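Long-range contacts in proline-tRNA synthetase class II aaRS (Ybak RNA binding domain plus tRNA synthetase) (Cryptosporidium parvum, PDB 5XIO), which probably catalyses the ATP-dependent attachment of L-proline to tRNA(Pro), this chain being the part with the class II catalytic core, anticodon-binding and C-terminal zinc-binding domains: residues Trp136-Arg141 with Thr153-Trp158; Phe67-Thr72 with Ile105-Thr110. All coordinates share one frame; numbering follows the deposited sequence.

Contact 1: Trp136-Arg141 with Thr153-Trp158. With ANP (phosphoaminophosphonic acid-adenylate ester), chain E; HFG (7-bromo-6-chloro-3-{3-[(2R,3S)-3-hydroxypiperidin-2-yl]-2-oxopropyl}quinazolin-4(3H)-one), chain C.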
loop_
_atom_site.group_PDB
_atom_site.type_symbol
_atom_site.label_atom_id
_atom_site.label_comp_id
_atom_site.label_asym_id
_atom_site.label_seq_id
_atom_site.Cartn_x
_atom_site.Cartn_y
_atom_site.Cartn_z
ATOM N N TRP A 136 5.805 0.581 -3.741
ATOM C CA TRP A 136 5.305 -0.509 -2.859
ATOM C C TRP A 136 4.322 -1.337 -3.716
ATOM O O TRP A 136 3.358 -0.814 -4.277
ATOM C CB TRP A 136 4.602 0.126 -1.634
ATOM C CG TRP A 136 5.526 0.899 -0.686
ATOM C CD1 TRP A 136 5.734 2.281 -0.635
ATOM C CD2 TRP A 136 6.363 0.340 0.333
ATOM N NE1 TRP A 136 6.684 2.574 0.308
ATOM C CE2 TRP A 136 7.062 1.406 0.938
ATOM C CE3 TRP A 136 6.578 -0.968 0.806
ATOM C CZ2 TRP A 136 7.966 1.198 1.997
ATOM C CZ3 TRP A 136 7.504 -1.169 1.814
ATOM C CH2 TRP A 136 8.181 -0.085 2.409
ATOM N N THR A 137 4.605 -2.620 -3.901
ATOM C CA THR A 137 3.821 -3.460 -4.841
ATOM C C THR A 137 3.866 -4.947 -4.380
ATOM O O THR A 137 4.552 -5.315 -3.436
ATOM C CB THR A 137 4.384 -3.396 -6.307
ATOM O OG1 THR A 137 5.652 -4.061 -6.392
ATOM C CG2 THR A 137 4.731 -1.963 -6.789
ATOM N N SER A 138 3.140 -5.790 -5.091
ATOM C CA SER A 138 3.309 -7.167 -4.969
ATOM C C SER A 138 4.001 -7.649 -6.193
ATOM O O SER A 138 3.999 -7.005 -7.206
ATOM C CB SER A 138 1.992 -7.890 -4.728
ATOM O OG SER A 138 1.243 -8.104 -5.888
ATOM N N ILE A 139 4.599 -8.810 -6.020
ATOM C CA ILE A 139 5.464 -9.493 -6.936
ATOM C C ILE A 139 5.032 -10.998 -6.935
ATOM O O ILE A 139 4.670 -11.587 -5.852
ATOM C CB ILE A 139 6.864 -9.386 -6.432
ATOM C CG1 ILE A 139 7.365 -7.972 -6.538
ATOM C CG2 ILE A 139 7.781 -10.279 -7.202
ATOM C CD1 ILE A 139 7.741 -7.520 -7.952
ATOM N N VAL A 140 5.014 -11.572 -8.152
ATOM C CA VAL A 140 4.851 -12.990 -8.354
ATOM C C VAL A 140 6.031 -13.610 -9.001
ATOM O O VAL A 140 6.530 -13.098 -10.005
ATOM C CB VAL A 140 3.671 -13.284 -9.262
ATOM C CG1 VAL A 140 3.581 -14.786 -9.575
ATOM C CG2 VAL A 140 2.384 -12.798 -8.601
ATOM N N ARG A 141 6.470 -14.732 -8.442
ATOM C CA ARG A 141 7.523 -15.582 -9.048
ATOM C C ARG A 141 7.219 -17.025 -8.811
ATOM O O ARG A 141 6.925 -17.444 -7.705
ATOM C CB ARG A 141 8.898 -15.288 -8.464
ATOM C CG ARG A 141 9.437 -13.920 -8.850
ATOM C CD ARG A 141 10.710 -13.618 -8.105
ATOM N NE ARG A 141 11.087 -12.215 -8.176
ATOM C CZ ARG A 141 12.163 -11.700 -7.564
ATOM N NH1 ARG A 141 12.934 -12.451 -6.802
ATOM N NH2 ARG A 141 12.483 -10.420 -7.707
ATOM N N THR A 153 7.854 -17.121 -0.673
ATOM C CA THR A 153 6.502 -17.224 -1.153
ATOM C C THR A 153 6.368 -16.952 -2.665
ATOM O O THR A 153 7.264 -16.347 -3.272
ATOM C CB THR A 153 5.642 -16.259 -0.352
ATOM O OG1 THR A 153 6.106 -14.936 -0.511
ATOM C CG2 THR A 153 5.703 -16.554 1.150
ATOM N N ARG A 154 5.270 -17.438 -3.290
ATOM C CA ARG A 154 5.010 -17.265 -4.730
ATOM C C ARG A 154 4.622 -15.811 -5.006
ATOM O O ARG A 154 5.067 -15.234 -5.963
ATOM C CB ARG A 154 3.838 -18.105 -5.249
ATOM C CG ARG A 154 3.976 -19.618 -5.279
ATOM C CD ARG A 154 4.768 -20.128 -6.470
ATOM N NE ARG A 154 4.985 -21.563 -6.372
ATOM C CZ ARG A 154 4.088 -22.471 -6.746
ATOM N NH1 ARG A 154 2.907 -22.118 -7.276
ATOM N NH2 ARG A 154 4.384 -23.744 -6.594
ATOM N N GLU A 155 3.701 -15.286 -4.200
ATOM C CA GLU A 155 3.402 -13.881 -4.161
ATOM C C GLU A 155 4.034 -13.379 -2.884
ATOM O O GLU A 155 3.888 -14.008 -1.823
ATOM C CB GLU A 155 1.890 -13.609 -4.126
ATOM C CG GLU A 155 1.655 -12.117 -4.262
ATOM C CD GLU A 155 0.244 -11.624 -4.088
ATOM O OE1 GLU A 155 -0.684 -12.425 -3.819
ATOM O OE2 GLU A 155 0.072 -10.394 -4.193
ATOM N N PHE A 156 4.754 -12.268 -2.972
ATOM C CA PHE A 156 5.236 -11.552 -1.792
ATOM C C PHE A 156 5.029 -10.079 -1.928
ATOM O O PHE A 156 4.752 -9.585 -3.054
ATOM C CB PHE A 156 6.694 -11.881 -1.470
ATOM C CG PHE A 156 7.680 -11.656 -2.594
ATOM C CD1 PHE A 156 8.218 -10.417 -2.835
ATOM C CD2 PHE A 156 8.147 -12.700 -3.321
ATOM C CE1 PHE A 156 9.171 -10.233 -3.782
ATOM C CE2 PHE A 156 9.070 -12.507 -4.331
ATOM C CZ PHE A 156 9.565 -11.277 -4.562
ATOM N N LEU A 157 5.146 -9.342 -0.823
ATOM C CA LEU A 157 5.109 -7.845 -0.908
ATOM C C LEU A 157 6.471 -7.233 -0.760
ATOM O O LEU A 157 7.286 -7.752 0.008
ATOM C CB LEU A 157 4.227 -7.247 0.173
ATOM C CG LEU A 157 2.805 -7.755 0.244
ATOM C CD1 LEU A 157 2.089 -7.157 1.400
ATOM C CD2 LEU A 157 2.062 -7.407 -1.054
ATOM N N TRP A 158 6.739 -6.123 -1.471
ATOM C CA TRP A 158 8.042 -5.439 -1.310
ATOM C C TRP A 158 8.013 -3.949 -1.628
ATOM O O TRP A 158 6.992 -3.398 -2.053
ATOM C CB TRP A 158 9.109 -6.129 -2.171
ATOM C CG TRP A 158 9.175 -5.775 -3.682
ATOM C CD1 TRP A 158 8.299 -5.038 -4.435
ATOM C CD2 TRP A 158 10.189 -6.211 -4.596
ATOM N NE1 TRP A 158 8.684 -5.017 -5.784
ATOM C CE2 TRP A 158 9.850 -5.709 -5.898
ATOM C CE3 TRP A 158 11.319 -7.008 -4.451
ATOM C CZ2 TRP A 158 10.615 -5.953 -7.012
ATOM C CZ3 TRP A 158 12.076 -7.247 -5.556
ATOM C CH2 TRP A 158 11.736 -6.705 -6.840
HETATM P PG ANP E . 17.151 -14.987 -3.491
HETATM O O1G ANP E . 17.269 -14.945 -2.050
HETATM O O2G ANP E . 17.844 -16.247 -4.079
HETATM O O3G ANP E . 15.672 -15.100 -3.908
HETATM P PB ANP E . 17.227 -13.114 -5.443
HETATM O O1B ANP E . 16.303 -14.107 -6.162
HETATM O O2B ANP E . 18.180 -12.533 -6.344
HETATM N N3B ANP E . 17.844 -13.625 -4.070
HETATM P PA ANP E . 16.207 -10.366 -5.371
HETATM O O1A ANP E . 15.501 -10.238 -6.611
HETATM O O2A ANP E . 17.524 -9.776 -5.267
HETATM O O3A ANP E . 16.292 -11.906 -4.982
HETATM O "O5'" ANP E . 15.275 -9.797 -4.239
HETATM C "C5'" ANP E . 15.784 -9.095 -3.113
HETATM C "C4'" ANP E . 15.203 -9.608 -1.789
HETATM O "O4'" ANP E . 13.919 -10.216 -1.966
HETATM C "C3'" ANP E . 16.094 -10.764 -1.398
HETATM O "O3'" ANP E . 17.279 -10.276 -0.745
HETATM C "C2'" ANP E . 15.230 -11.589 -0.463
HETATM O "O2'" ANP E . 15.333 -11.130 0.895
HETATM C "C1'" ANP E . 13.818 -11.281 -0.981
HETATM N N9 ANP E . 13.197 -12.439 -1.653
HETATM C C8 ANP E . 13.599 -13.038 -2.810
HETATM N N7 ANP E . 12.815 -14.026 -3.227
HETATM C C5 ANP E . 11.807 -14.020 -2.274
HETATM C C6 ANP E . 10.649 -14.800 -2.116
HETATM N N6 ANP E . 10.328 -15.780 -2.956
HETATM N N1 ANP E . 9.838 -14.572 -1.077
HETATM C C2 ANP E . 10.151 -13.608 -0.230
HETATM N N3 ANP E . 11.212 -12.815 -0.275
HETATM C C4 ANP E . 12.022 -13.039 -1.319
HETATM O "O4'" HFG C . 15.015 -8.418 -8.951
HETATM C C21 HFG C . 16.189 -8.466 -9.211
HETATM C "C3'" HFG C . 17.095 -7.244 -9.144
HETATM C "C2'" HFG C . 16.486 -6.118 -8.307
HETATM N "N1'" HFG C . 15.338 -5.502 -8.955
HETATM C "C6'" HFG C . 14.901 -4.318 -8.218
HETATM C "C5'" HFG C . 14.578 -4.641 -6.768
HETATM C "C4'" HFG C . 15.746 -5.349 -6.102
HETATM C C39 HFG C . 16.129 -6.565 -6.909
HETATM O "O7'" HFG C . 17.239 -7.195 -6.295
HETATM C "C1'" HFG C . 16.875 -9.757 -9.655
HETATM N N3 HFG C . 15.878 -10.733 -10.111
HETATM C C4 HFG C . 15.443 -10.662 -11.421
HETATM O O11 HFG C . 15.827 -9.810 -12.173
HETATM C C10 HFG C . 14.434 -11.661 -11.780
HETATM C C5 HFG C . 13.892 -11.695 -13.057
HETATM C C2 HFG C . 15.432 -11.687 -9.287
HETATM N N1 HFG C . 14.563 -12.580 -9.560
HETATM C C9 HFG C . 14.029 -12.590 -10.838
HETATM C C8 HFG C . 13.081 -13.545 -11.167
HETATM C C7 HFG C . 12.530 -13.597 -12.439
HETATM BR BR1 HFG C . 11.216 -14.914 -12.800
HETATM C C6 HFG C . 12.941 -12.655 -13.389
HETATM CL CL1 HFG C . 12.304 -12.669 -14.970
#
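Thr137 and Trp158 trade both backbone bonds: Thr137 N donates to Trp158 O (3.1 Å) and Trp158 N to Thr137 O (3.0 Å). Ile139 and Phe156 form the next hydrogen-bonded pair of this antiparallel hairpin, and Arg141 N continues the pattern by donating to Arg154 O. On the face carrying Ser138 and Glu155, Ser138 OG donates to Glu155 OE2 (3.1 Å), meeting it on the anti side and somewhat out of the carboxylate plane. That carboxylate also takes Tyr66 OH and Ile69 N of the second subunit, a buried acidic group gripped from both chains. The face bearing Thr137, Ile139, Phe156 and Trp158 turns to the ligands. Phe156 is sandwiched, Ile139 CB over one face and the adenine over the other, while Thr153 reads the base edge: its N donates to ANP N1 (3.3 Å) and its O accepts from ANP N6 (3.1 Å). Ile139 CG1 lies over the five-membered ring of Trp158 in a CH-pi contact, 3.5 Å from its centroid. Trp158 NE1 makes a weak, bent bond to Thr137 OG1 and a second weak one to Glu160 OE2. The Arg141 chain, extended from CG to NE, lays its guanidinium between Phe156 CZ and halofuginone N1, on opposite faces; NH2 donates to ANP O1A (3.2 Å) and NE to Pro109 O. Strands 131-140 and 155-165 form motif 2 of the class II catalytic core; strand 252-263 pairs with the far side of 155-165, its Thr263 touching Phe156 and Trp158, and on helix 40-58 Asp54 receives Trp136 NE1 and Trp46 packs on Leu157.

Contact 2: Phe67-Thr72 with Ile105-Thr110. With HFG (7-bromo-6-chloro-3-{3-[(2R,3S)-3-hydroxypiperidin-2-yl]-2-oxopropyl}quinazolin-4(3H)-one), chain C.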
loop_
_atom_site.group_PDB
_atom_site.type_symbol
_atom_site.label_atom_id
_atom_site.label_comp_id
_atom_site.label_asym_id
_atom_site.label_seq_id
_atom_site.Cartn_x
_atom_site.Cartn_y
_atom_site.Cartn_z
ATOM N N PHE A 67 3.780 1.777 -11.107
ATOM C CA PHE A 67 3.862 1.306 -12.503
ATOM C C PHE A 67 2.990 0.064 -12.673
ATOM O O PHE A 67 2.653 -0.555 -11.704
ATOM C CB PHE A 67 5.309 0.959 -12.832
ATOM C CG PHE A 67 6.204 2.174 -13.081
ATOM C CD1 PHE A 67 6.634 2.959 -12.035
ATOM C CD2 PHE A 67 6.650 2.491 -14.381
ATOM C CE1 PHE A 67 7.470 4.043 -12.255
ATOM C CE2 PHE A 67 7.483 3.560 -14.594
ATOM C CZ PHE A 67 7.899 4.356 -13.530
ATOM N N PRO A 68 2.660 -0.334 -13.915
ATOM C CA PRO A 68 1.671 -1.426 -14.080
ATOM C C PRO A 68 2.083 -2.834 -13.663
ATOM O O PRO A 68 3.256 -3.129 -13.552
ATOM C CB PRO A 68 1.383 -1.407 -15.572
ATOM C CG PRO A 68 1.673 0.000 -15.978
ATOM C CD PRO A 68 2.906 0.349 -15.196
ATOM N N ILE A 69 1.125 -3.712 -13.414
ATOM C CA ILE A 69 1.523 -5.041 -13.030
ATOM C C ILE A 69 1.943 -5.918 -14.219
ATOM O O ILE A 69 2.589 -6.956 -14.034
ATOM C CB ILE A 69 0.381 -5.698 -12.205
ATOM C CG1 ILE A 69 0.739 -7.063 -11.713
ATOM C CG2 ILE A 69 -0.920 -5.850 -12.981
ATOM C CD1 ILE A 69 -0.395 -7.620 -10.851
ATOM N N PHE A 70 1.529 -5.548 -15.429
ATOM C CA PHE A 70 1.816 -6.319 -16.633
ATOM C C PHE A 70 3.006 -5.807 -17.411
ATOM O O PHE A 70 3.329 -4.599 -17.375
ATOM C CB PHE A 70 0.589 -6.348 -17.548
ATOM C CG PHE A 70 -0.608 -7.092 -16.960
ATOM C CD1 PHE A 70 -0.463 -8.369 -16.400
ATOM C CD2 PHE A 70 -1.867 -6.501 -16.932
ATOM C CE1 PHE A 70 -1.542 -9.017 -15.805
ATOM C CE2 PHE A 70 -2.937 -7.151 -16.341
ATOM C CZ PHE A 70 -2.776 -8.419 -15.800
ATOM N N VAL A 71 3.680 -6.738 -18.080
ATOM C CA VAL A 71 4.674 -6.386 -19.093
ATOM C C VAL A 71 4.586 -7.334 -20.321
ATOM O O VAL A 71 4.250 -8.542 -20.156
ATOM C CB VAL A 71 6.089 -6.342 -18.489
ATOM C CG1 VAL A 71 6.537 -7.688 -17.967
ATOM C CG2 VAL A 71 7.099 -5.830 -19.509
ATOM N N THR A 72 4.850 -6.795 -21.530
ATOM C CA THR A 72 4.758 -7.584 -22.781
ATOM C C THR A 72 5.955 -8.498 -22.864
ATOM O O THR A 72 6.989 -8.217 -22.244
ATOM C CB THR A 72 4.772 -6.675 -24.058
ATOM O OG1 THR A 72 5.994 -5.923 -24.138
ATOM C CG2 THR A 72 3.616 -5.691 -24.046
ATOM N N ILE A 105 0.850 -11.898 -21.875
ATOM C CA ILE A 105 1.463 -10.882 -21.045
ATOM C C ILE A 105 1.877 -11.430 -19.694
ATOM O O ILE A 105 1.204 -12.291 -19.113
ATOM C CB ILE A 105 0.568 -9.614 -20.847
ATOM C CG1 ILE A 105 -0.615 -9.913 -19.948
ATOM C CG2 ILE A 105 0.086 -9.058 -22.190
ATOM C CD1 ILE A 105 -1.660 -8.822 -19.977
ATOM N N ALA A 106 2.980 -10.878 -19.184
ATOM C CA ALA A 106 3.596 -11.372 -17.974
ATOM C C ALA A 106 3.236 -10.550 -16.792
ATOM O O ALA A 106 3.270 -9.294 -16.859
ATOM C CB ALA A 106 5.091 -11.364 -18.103
ATOM N N ILE A 107 2.944 -11.258 -15.701
ATOM C CA ILE A 107 2.926 -10.664 -14.407
ATOM C C ILE A 107 4.333 -10.350 -13.952
ATOM O O ILE A 107 5.299 -11.172 -14.025
ATOM C CB ILE A 107 2.315 -11.549 -13.335
ATOM C CG1 ILE A 107 0.859 -11.699 -13.548
ATOM C CG2 ILE A 107 2.424 -10.876 -11.962
ATOM C CD1 ILE A 107 0.342 -12.947 -12.817
ATOM N N ARG A 108 4.455 -9.129 -13.491
ATOM C CA ARG A 108 5.681 -8.527 -13.032
ATOM C C ARG A 108 6.493 -9.268 -11.967
ATOM O O ARG A 108 6.061 -9.488 -10.886
ATOM C CB ARG A 108 5.346 -7.085 -12.652
ATOM C CG ARG A 108 6.169 -6.380 -11.631
ATOM C CD ARG A 108 5.294 -6.037 -10.466
ATOM N NE ARG A 108 4.752 -4.713 -10.547
ATOM C CZ ARG A 108 3.621 -4.365 -9.984
ATOM N NH1 ARG A 108 2.932 -5.228 -9.290
ATOM N NH2 ARG A 108 3.190 -3.148 -10.107
ATOM N N PRO A 109 7.683 -9.663 -12.341
ATOM C CA PRO A 109 8.589 -10.336 -11.443
ATOM C C PRO A 109 9.578 -9.405 -10.789
ATOM O O PRO A 109 10.158 -9.780 -9.854
ATOM C CB PRO A 109 9.317 -11.275 -12.365
ATOM C CG PRO A 109 9.368 -10.557 -13.626
ATOM C CD PRO A 109 8.110 -9.793 -13.732
ATOM N N THR A 110 9.720 -8.231 -11.352
ATOM C CA THR A 110 10.568 -7.091 -11.022
ATOM C C THR A 110 10.275 -6.024 -12.098
ATOM O O THR A 110 9.867 -6.329 -13.181
ATOM C CB THR A 110 12.068 -7.454 -10.867
ATOM O OG1 THR A 110 12.794 -6.380 -10.334
ATOM C CG2 THR A 110 12.630 -7.921 -12.118
HETATM O "O4'" HFG C . 15.015 -8.418 -8.951
HETATM C C21 HFG C . 16.189 -8.466 -9.211
HETATM C "C3'" HFG C . 17.095 -7.244 -9.144
HETATM C "C2'" HFG C . 16.486 -6.118 -8.307
HETATM N "N1'" HFG C . 15.338 -5.502 -8.955
HETATM C "C6'" HFG C . 14.901 -4.318 -8.218
HETATM C "C5'" HFG C . 14.578 -4.641 -6.768
HETATM C "C4'" HFG C . 15.746 -5.349 -6.102
HETATM C C39 HFG C . 16.129 -6.565 -6.909
HETATM O "O7'" HFG C . 17.239 -7.195 -6.295
HETATM C "C1'" HFG C . 16.875 -9.757 -9.655
HETATM N N3 HFG C . 15.878 -10.733 -10.111
HETATM C C4 HFG C . 15.443 -10.662 -11.421
HETATM O O11 HFG C . 15.827 -9.810 -12.173
HETATM C C10 HFG C . 14.434 -11.661 -11.780
HETATM C C5 HFG C . 13.892 -11.695 -13.057
HETATM C C2 HFG C . 15.432 -11.687 -9.287
HETATM N N1 HFG C . 14.563 -12.580 -9.560
HETATM C C9 HFG C . 14.029 -12.590 -10.838
HETATM C C8 HFG C . 13.081 -13.545 -11.167
HETATM C C7 HFG C . 12.530 -13.597 -12.439
HETATM BR BR1 HFG C . 11.216 -14.914 -12.800
HETATM C C6 HFG C . 12.941 -12.655 -13.389
HETATM CL CL1 HFG C . 12.304 -12.669 -14.970
HETATM O O HOH W 1 5.434 -2.710 -11.955
#
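Arg108 folds its guanidinium flat against the backbone of Ile69, whose CA sits 3.7 Å above the centre of the group, and the two side chains cross at about a right angle. Bends at chi2 (-117°) and chi3 (-94°) turn the chain back over Ile69, bringing NH2 to Phe67 O in a weak, bent bond of 3.1 Å. Arg108 N donates to Ile69 O (2.9 Å), and Val71 and Ala106 exchange two backbone bonds as the hydrogen-bonded pair. The Phe70 ring is packed on both faces: Ile69 CG2 over one, Ile105 CD1 over the other, the latter a CH-pi contact 3.8 Å from the centroid. Ile105 crosses the ring at a slant, and Ala106 O comes to the ring edge. Ile69 and Ile107 run side by side, CG1 against CG2. Phe70 also touches Ile32 of the second subunit; Pro68, following helix 40-58 and strand 63-64 at this interface, is consistent with the end of class II motif 1. Strand 105-107 leads into Pro109 and Thr110 of the halofuginone pocket. Strand 70-72 edges a small antiparallel sheet, with 99-107 central and 91-96 beyond; Val71 packs on helix 112-122, and Arg108 NH1 bonds weakly to Ser138 O of strand 131-140.

Overall arrangement
Contacts 1 and 2 lie with their centres about 12 Å apart; they touch one another, and both line the halofuginone pocket. Ile139 CG2 of contact 1 packs 3.6 Å from Pro109 O of contact 2, and Trp158 CH2 lies 3.7 Å from Thr110 OG1. Contact 1 touches both the ATP analogue and halofuginone, contact 2 only halofuginone of the two: Thr110 OG1 accepts from halofuginone N1' at 3.0 Å, while Trp158 CH2 packs 3.5 Å from halofuginone C5'. Both contacts also lie against the second subunit, so pocket and dimer interface are built from the same segments.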